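Local coordinates for protein beta-ketoacyl synthase (Burkholderia phymatum, PDB 4EWG) that probably catalyses the condensation of acyl groups with malonyl-ACP, the chain-lengthening step of fatty acid synthesis, as a member of the thiolase-like superfamily, at residues L57-W66 with R76-E86; I299-T307 with C344-M355. One frame throughout, in Å; residues are numbered along the deposited sequence.

Contact 1: L57-W66 with R76-E86; sequences LPGFAQPADW and RVSMYAVRASE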
# COMPACT_ATOMS: atom_id res chain seq x y z
N LEU A 57 11.03 -13.21 17.63
CA LEU A 57 12.24 -13.79 17.10
C LEU A 57 13.15 -14.05 18.29
O LEU A 57 13.22 -13.24 19.19
CB LEU A 57 12.93 -12.86 16.10
CG LEU A 57 12.21 -12.57 14.80
CD1 LEU A 57 13.16 -11.73 13.95
CD2 LEU A 57 11.87 -13.89 14.12
N PRO A 58 13.80 -15.21 18.35
CA PRO A 58 14.71 -15.41 19.50
C PRO A 58 15.88 -14.45 19.51
O PRO A 58 16.46 -14.21 20.55
CB PRO A 58 15.19 -16.86 19.33
CG PRO A 58 15.00 -17.17 17.88
CD PRO A 58 13.80 -16.35 17.42
N GLY A 59 16.22 -13.91 18.36
CA GLY A 59 17.21 -12.83 18.25
C GLY A 59 17.27 -12.39 16.80
O GLY A 59 16.58 -12.95 15.92
N PHE A 60 18.04 -11.36 16.55
CA PHE A 60 18.28 -10.90 15.22
C PHE A 60 19.41 -9.91 15.34
O PHE A 60 19.38 -9.05 16.20
CB PHE A 60 17.03 -10.21 14.64
CG PHE A 60 17.26 -9.55 13.31
CD1 PHE A 60 17.71 -8.24 13.24
CD2 PHE A 60 17.04 -10.25 12.14
CE1 PHE A 60 17.96 -7.65 12.02
CE2 PHE A 60 17.25 -9.66 10.92
CZ PHE A 60 17.71 -8.36 10.85
N ALA A 61 20.41 -10.06 14.52
CA ALA A 61 21.42 -9.02 14.36
C ALA A 61 21.65 -8.83 12.88
O ALA A 61 21.69 -9.80 12.11
CB ALA A 61 22.73 -9.37 15.07
N GLN A 62 21.76 -7.56 12.49
CA GLN A 62 22.10 -7.19 11.11
C GLN A 62 23.31 -7.93 10.70
O GLN A 62 24.24 -8.05 11.48
CB GLN A 62 22.49 -5.74 11.01
CG GLN A 62 21.39 -4.80 11.33
CD GLN A 62 21.94 -3.48 11.73
OE1 GLN A 62 21.56 -2.92 12.80
NE2 GLN A 62 22.88 -2.96 10.92
N PRO A 63 23.34 -8.41 9.46
CA PRO A 63 24.58 -8.89 8.90
C PRO A 63 25.65 -7.82 9.00
O PRO A 63 25.36 -6.65 8.84
CB PRO A 63 24.23 -9.19 7.45
CG PRO A 63 22.79 -9.57 7.53
CD PRO A 63 22.20 -8.68 8.57
N ALA A 64 26.87 -8.26 9.29
CA ALA A 64 28.01 -7.36 9.49
C ALA A 64 28.36 -6.54 8.24
O ALA A 64 28.79 -5.39 8.34
CB ALA A 64 29.21 -8.19 9.94
N ASP A 65 28.17 -7.12 7.06
CA ASP A 65 28.56 -6.47 5.83
C ASP A 65 27.50 -5.51 5.25
O ASP A 65 27.65 -5.04 4.12
CB ASP A 65 28.93 -7.56 4.82
CG ASP A 65 27.70 -8.31 4.29
OD1 ASP A 65 26.68 -8.44 5.03
OD2 ASP A 65 27.75 -8.74 3.12
N TRP A 66 26.40 -5.23 5.98
CA TRP A 66 25.45 -4.20 5.53
C TRP A 66 26.06 -2.88 5.78
O TRP A 66 26.42 -2.57 6.90
CB TRP A 66 24.11 -4.29 6.25
CG TRP A 66 23.28 -5.45 5.80
CD1 TRP A 66 23.68 -6.50 4.96
CD2 TRP A 66 21.92 -5.78 6.20
NE1 TRP A 66 22.67 -7.40 4.81
CE2 TRP A 66 21.58 -7.02 5.53
CE3 TRP A 66 20.96 -5.18 7.04
CZ2 TRP A 66 20.35 -7.61 5.67
CZ3 TRP A 66 19.72 -5.81 7.16
CH2 TRP A 66 19.43 -6.99 6.49
N ARG A 76 13.46 -2.08 12.57
CA ARG A 76 13.56 -3.54 12.59
C ARG A 76 12.78 -4.20 11.46
O ARG A 76 13.27 -5.12 10.80
CB ARG A 76 13.09 -4.14 13.92
CG ARG A 76 14.12 -4.08 15.03
CD ARG A 76 13.63 -4.67 16.35
NE ARG A 76 13.75 -6.15 16.44
CZ ARG A 76 14.92 -6.84 16.59
NH1 ARG A 76 16.10 -6.20 16.63
NH2 ARG A 76 14.89 -8.18 16.67
N VAL A 77 11.55 -3.76 11.25
CA VAL A 77 10.67 -4.41 10.27
C VAL A 77 11.29 -4.36 8.87
O VAL A 77 11.21 -5.33 8.12
CB VAL A 77 9.25 -3.80 10.28
CG1 VAL A 77 9.27 -2.34 9.82
CG2 VAL A 77 8.29 -4.62 9.40
N SER A 78 11.90 -3.24 8.54
CA SER A 78 12.57 -3.09 7.27
C SER A 78 13.85 -3.93 7.25
O SER A 78 14.17 -4.53 6.26
CB SER A 78 12.87 -1.62 6.96
OG SER A 78 11.67 -0.96 6.55
N MET A 79 14.55 -4.02 8.39
CA MET A 79 15.70 -4.94 8.48
C MET A 79 15.30 -6.40 8.29
O MET A 79 15.98 -7.14 7.57
CB MET A 79 16.45 -4.77 9.78
CG MET A 79 17.15 -3.44 9.89
SD MET A 79 18.36 -3.37 11.20
CE MET A 79 17.33 -3.51 12.68
N TYR A 80 14.18 -6.80 8.89
CA TYR A 80 13.67 -8.17 8.65
C TYR A 80 13.37 -8.37 7.16
O TYR A 80 13.75 -9.37 6.57
CB TYR A 80 12.38 -8.42 9.41
CG TYR A 80 12.43 -8.32 10.94
CD1 TYR A 80 13.62 -8.21 11.65
CD2 TYR A 80 11.24 -8.35 11.66
CE1 TYR A 80 13.62 -8.14 13.04
CE2 TYR A 80 11.24 -8.28 13.04
CZ TYR A 80 12.42 -8.19 13.72
OH TYR A 80 12.36 -8.12 15.12
N ALA A 81 12.70 -7.38 6.57
CA ALA A 81 12.25 -7.45 5.18
C ALA A 81 13.48 -7.61 4.26
O ALA A 81 13.48 -8.46 3.38
CB ALA A 81 11.47 -6.19 4.82
N VAL A 82 14.50 -6.78 4.49
CA VAL A 82 15.72 -6.81 3.69
C VAL A 82 16.48 -8.15 3.86
O VAL A 82 16.90 -8.75 2.89
CB VAL A 82 16.63 -5.63 4.00
CG1 VAL A 82 17.98 -5.79 3.32
CG2 VAL A 82 15.97 -4.32 3.56
N ARG A 83 16.54 -8.65 5.08
CA ARG A 83 17.23 -9.89 5.33
C ARG A 83 16.51 -11.06 4.64
O ARG A 83 17.15 -11.91 4.03
CB ARG A 83 17.34 -10.12 6.83
CG ARG A 83 18.03 -11.42 7.20
CD ARG A 83 19.38 -11.54 6.54
NE ARG A 83 20.08 -12.72 7.01
CZ ARG A 83 21.10 -13.29 6.37
NH1 ARG A 83 21.52 -12.80 5.22
NH2 ARG A 83 21.69 -14.38 6.89
N ALA A 84 15.18 -11.08 4.75
CA ALA A 84 14.34 -12.06 4.06
C ALA A 84 14.61 -12.07 2.59
O ALA A 84 14.74 -13.13 1.95
CB ALA A 84 12.86 -11.76 4.31
N SER A 85 14.67 -10.87 2.03
CA SER A 85 14.75 -10.71 0.61
C SER A 85 16.15 -11.10 0.14
O SER A 85 16.29 -11.69 -0.93
CB SER A 85 14.40 -9.26 0.25
OG SER A 85 13.10 -8.93 0.65
N GLU A 86 17.16 -10.78 0.96
CA GLU A 86 18.53 -11.20 0.74
C GLU A 86 18.68 -12.72 0.69
O GLU A 86 19.36 -13.25 -0.18
CB GLU A 86 19.44 -10.65 1.84
CG GLU A 86 20.94 -10.93 1.68
CD GLU A 86 21.76 -10.33 2.83
OE1 GLU A 86 22.70 -9.56 2.59
OE2 GLU A 86 21.45 -10.62 4.01
O HOH W 1 24.64 -10.30 4.45
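W66 and F60 anchor loop 57-66 on the helix segment 76-86. The tight part is aromatic. The edge of Y80 meets the face of F60, with centroids 5.1 Å apart and planes at 67°. L57 CD1 lies over a face of Y80, 3.6 Å from Y80 CZ. R76 NE bonds Y80 OH at 2.7 Å, and E237 bonds the same hydroxyl. F60 CG is anti to the backbone N (chi1 173°), which swings the ring toward the helix; F60 CE1 lies 3.9 Å from M79 CB. V82 CG1 sits over one face of the W66 six-membered ring, 3.7 Å from W66 CH2. F154 meets the same indole edge-to-face.

The other side is looser and wetter. Exposed Q62 lays its chain on M79, with Q62 CG 3.4 Å from M79 SD. P63 CG rests over a face of the R83 guanidinium. A water bonds D65 OD1 and E86 OE1, joining the loop to the helix. E86 OE1 also takes W66 NE1 at 3.1 Å, nearly straight at 163° and in the indole plane. R83 NH1 lies doubtfully close to E86 OE2. The N-H of the buried indole thus meets a carboxylate whose charge R83 would probably temper.

Contact 2: I299-T307 with C344-M355; sequences IAYVNAHGT and CGALEAWWTIEM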
# COMPACT_ATOMS: atom_id res chain seq x y z
N ILE A 299 -7.74 -29.18 -5.32
CA ILE A 299 -6.93 -28.69 -4.18
C ILE A 299 -6.76 -29.80 -3.16
O ILE A 299 -7.74 -30.29 -2.59
CB ILE A 299 -7.59 -27.44 -3.54
CG1 ILE A 299 -7.83 -26.36 -4.61
CG2 ILE A 299 -6.73 -26.85 -2.40
CD1 ILE A 299 -6.53 -25.92 -5.29
N ALA A 300 -5.51 -30.21 -2.93
CA ALA A 300 -5.22 -31.29 -1.98
C ALA A 300 -5.09 -30.81 -0.52
O ALA A 300 -5.22 -31.60 0.42
CB ALA A 300 -3.99 -32.04 -2.40
N TYR A 301 -4.85 -29.52 -0.31
CA TYR A 301 -4.61 -28.99 1.05
C TYR A 301 -4.85 -27.49 1.10
O TYR A 301 -4.57 -26.77 0.15
CB TYR A 301 -3.18 -29.32 1.53
CG TYR A 301 -2.70 -28.57 2.77
CD1 TYR A 301 -2.95 -29.05 4.03
CD2 TYR A 301 -1.96 -27.38 2.66
CE1 TYR A 301 -2.52 -28.37 5.17
CE2 TYR A 301 -1.52 -26.69 3.79
CZ TYR A 301 -1.80 -27.20 5.05
OH TYR A 301 -1.35 -26.55 6.19
N VAL A 302 -5.38 -27.04 2.22
CA VAL A 302 -5.51 -25.65 2.50
C VAL A 302 -4.63 -25.30 3.69
O VAL A 302 -4.76 -25.92 4.75
CB VAL A 302 -6.97 -25.32 2.82
CG1 VAL A 302 -7.11 -23.88 3.31
CG2 VAL A 302 -7.82 -25.59 1.60
N ASN A 303 -3.78 -24.29 3.52
CA ASN A 303 -3.11 -23.63 4.66
C ASN A 303 -4.01 -22.52 5.16
O ASN A 303 -4.10 -21.46 4.56
CB ASN A 303 -1.72 -23.09 4.29
CG ASN A 303 -0.89 -22.68 5.52
OD1 ASN A 303 -0.65 -21.47 5.76
ND2 ASN A 303 -0.43 -23.67 6.29
N ALA A 304 -4.68 -22.81 6.27
CA ALA A 304 -5.55 -21.87 6.93
C ALA A 304 -4.82 -20.59 7.34
O ALA A 304 -3.60 -20.54 7.46
CB ALA A 304 -6.20 -22.52 8.17
N HIS A 305 -5.63 -19.56 7.53
CA HIS A 305 -5.20 -18.36 8.22
C HIS A 305 -5.12 -18.74 9.66
O HIS A 305 -4.07 -18.56 10.29
CB HIS A 305 -6.21 -17.25 7.97
CG HIS A 305 -5.76 -15.90 8.39
ND1 HIS A 305 -4.59 -15.37 8.01
CD2 HIS A 305 -6.41 -14.92 9.13
CE1 HIS A 305 -4.47 -14.13 8.54
NE2 HIS A 305 -5.58 -13.85 9.21
N GLY A 306 -6.22 -19.28 10.20
CA GLY A 306 -6.19 -19.99 11.49
C GLY A 306 -5.60 -19.22 12.64
O GLY A 306 -4.64 -19.66 13.27
N THR A 307 -6.18 -18.05 12.91
CA THR A 307 -5.66 -17.11 13.92
C THR A 307 -5.93 -17.52 15.36
O THR A 307 -5.24 -17.04 16.26
CB THR A 307 -6.32 -15.73 13.76
OG1 THR A 307 -7.73 -15.86 13.97
CG2 THR A 307 -6.10 -15.15 12.40
N CYS A 344 2.56 -12.68 7.69
CA CYS A 344 1.86 -13.99 7.71
C CYS A 344 1.56 -14.60 6.35
O CYS A 344 1.80 -15.80 6.14
CB CYS A 344 0.60 -13.99 8.60
SG CYS A 344 -0.83 -13.18 7.89
N GLY A 345 1.11 -13.80 5.40
CA GLY A 345 0.81 -14.34 4.07
C GLY A 345 2.03 -14.85 3.31
O GLY A 345 1.93 -15.84 2.58
N ALA A 346 3.18 -14.19 3.51
CA ALA A 346 4.42 -14.57 2.85
C ALA A 346 5.06 -15.76 3.52
O ALA A 346 5.44 -16.72 2.85
CB ALA A 346 5.39 -13.39 2.80
N LEU A 347 5.16 -15.72 4.84
CA LEU A 347 5.72 -16.83 5.60
C LEU A 347 4.91 -18.09 5.33
O LEU A 347 5.46 -19.14 5.05
CB LEU A 347 5.73 -16.49 7.09
CG LEU A 347 6.30 -17.45 8.14
CD1 LEU A 347 6.66 -16.64 9.40
CD2 LEU A 347 5.36 -18.59 8.53
N GLU A 348 3.60 -17.98 5.42
CA GLU A 348 2.72 -19.13 5.23
C GLU A 348 2.75 -19.64 3.81
O GLU A 348 2.66 -20.85 3.61
CB GLU A 348 1.28 -18.78 5.66
CG GLU A 348 1.18 -18.65 7.19
CD GLU A 348 0.01 -17.83 7.68
OE1 GLU A 348 -0.97 -17.68 6.96
OE2 GLU A 348 0.05 -17.37 8.83
N ALA A 349 2.90 -18.75 2.82
CA ALA A 349 3.02 -19.19 1.45
C ALA A 349 4.31 -20.02 1.31
O ALA A 349 4.31 -21.14 0.78
CB ALA A 349 3.00 -18.01 0.50
N TRP A 350 5.40 -19.46 1.80
CA TRP A 350 6.73 -20.10 1.76
C TRP A 350 6.67 -21.49 2.36
O TRP A 350 6.98 -22.48 1.69
CB TRP A 350 7.71 -19.18 2.49
CG TRP A 350 9.04 -19.78 2.85
CD1 TRP A 350 9.68 -20.81 2.23
CD2 TRP A 350 9.95 -19.32 3.89
NE1 TRP A 350 10.88 -21.08 2.86
CE2 TRP A 350 11.09 -20.20 3.86
CE3 TRP A 350 9.88 -18.35 4.87
CZ2 TRP A 350 12.13 -20.08 4.72
CZ3 TRP A 350 10.94 -18.23 5.74
CH2 TRP A 350 12.04 -19.07 5.67
N TRP A 351 6.23 -21.57 3.62
CA TRP A 351 6.19 -22.86 4.33
C TRP A 351 5.24 -23.82 3.69
O TRP A 351 5.52 -25.01 3.66
CB TRP A 351 5.85 -22.65 5.79
CG TRP A 351 6.98 -21.95 6.54
CD1 TRP A 351 8.09 -21.33 5.99
CD2 TRP A 351 7.12 -21.76 7.96
NE1 TRP A 351 8.87 -20.80 6.94
CE2 TRP A 351 8.33 -21.02 8.16
CE3 TRP A 351 6.38 -22.14 9.06
CZ2 TRP A 351 8.77 -20.67 9.40
CZ3 TRP A 351 6.82 -21.77 10.33
CH2 TRP A 351 8.00 -21.05 10.50
N THR A 352 4.11 -23.33 3.15
CA THR A 352 3.18 -24.19 2.42
C THR A 352 3.84 -24.83 1.17
O THR A 352 3.58 -25.98 0.87
CB THR A 352 1.89 -23.43 2.03
OG1 THR A 352 1.22 -23.05 3.21
CG2 THR A 352 0.95 -24.27 1.20
N ILE A 353 4.67 -24.08 0.46
CA ILE A 353 5.40 -24.62 -0.69
C ILE A 353 6.47 -25.63 -0.25
O ILE A 353 6.64 -26.67 -0.88
CB ILE A 353 6.04 -23.52 -1.53
CG1 ILE A 353 4.98 -22.65 -2.21
CG2 ILE A 353 6.91 -24.11 -2.62
CD1 ILE A 353 5.56 -21.38 -2.79
N GLU A 354 7.15 -25.33 0.84
CA GLU A 354 8.13 -26.25 1.39
C GLU A 354 7.48 -27.58 1.81
O GLU A 354 8.01 -28.65 1.54
CB GLU A 354 8.84 -25.66 2.61
CG GLU A 354 9.57 -24.36 2.33
CD GLU A 354 10.95 -24.54 1.72
OE1 GLU A 354 11.15 -25.49 0.93
OE2 GLU A 354 11.83 -23.70 2.02
N MET A 355 6.31 -27.50 2.43
CA MET A 355 5.60 -28.68 2.83
C MET A 355 5.11 -29.45 1.61
O MET A 355 5.26 -30.67 1.55
CB MET A 355 4.45 -28.29 3.73
CG MET A 355 4.92 -27.77 5.07
SD MET A 355 3.57 -27.56 6.25
CE MET A 355 2.62 -26.29 5.42
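The backbone oxygen of E348 is held twice by T352, and both residues touch N303 on the facing strand. T352 N binds E348 O at 2.9 Å and T352 OG1 binds E348 O at 2.7 Å, from opposite faces of the carbonyl plane. T352 OG1 is anti to its own carbonyl carbon (chi1 -64°). This turns the hydroxyl back to the preceding turn of helix. T352 OG1 also packs against N303, 3.1 Å from N303 CB. N303 OD1 lies 3.3 Å from E348 CB, and the two side chains cross at about a right angle.

The N303 amide is fixed from its other end. N303 ND2 gives a 3.0 Å bond to Y301 OH, at 161° and close to the amide plane. Y301 OH also bonds S331. The M355 CE methyl lies beside this corner, 4.1 Å from Y301 OH.

Strand 299-303 and helix 344-355 run nearly antiparallel, at 155°, with axes 9.8 Å apart. The pair belongs to the layered alpha-beta-alpha-beta-alpha thiolase fold. W350, I353 and E354, on the other side of the helix, meet strand 8-16, and helix 23-32 lies alongside, consistent with a central helix of the layered sandwich.

Further along, A304-T307 reads AHGT, as in the histidine motif of ketoacyl synthases. C344 SG meets the edge of the H305 ring, 3.8 Å from H305 CE1. H305 ND1 bonds N396 OD1. The carboxylate of E348 is salt-bridged to K334 through OE2, and K334 NZ also bonds H305 O.

Contact 1 is peripheral and partly buried. Contact 2 is wholly buried and nearer the centre of the chain. They share no segment, and their nearest atoms are about 7 Å apart. Strand 8-16 is a common neighbour: L57, F60 and R83 of contact 1 touch it, as do W350, I353 and E354 from the helix of contact 2. Contact 1 fastens an irregular loop to a helix with large aromatic rings, an indole-carboxylate bond and a bridging water. Contact 2 sets a helix against a strand through an asparagine, a threonine and a glutamate, with a tyrosine and a methionine beside them. There the bonds run within each segment or to outside residues, over a smaller interface.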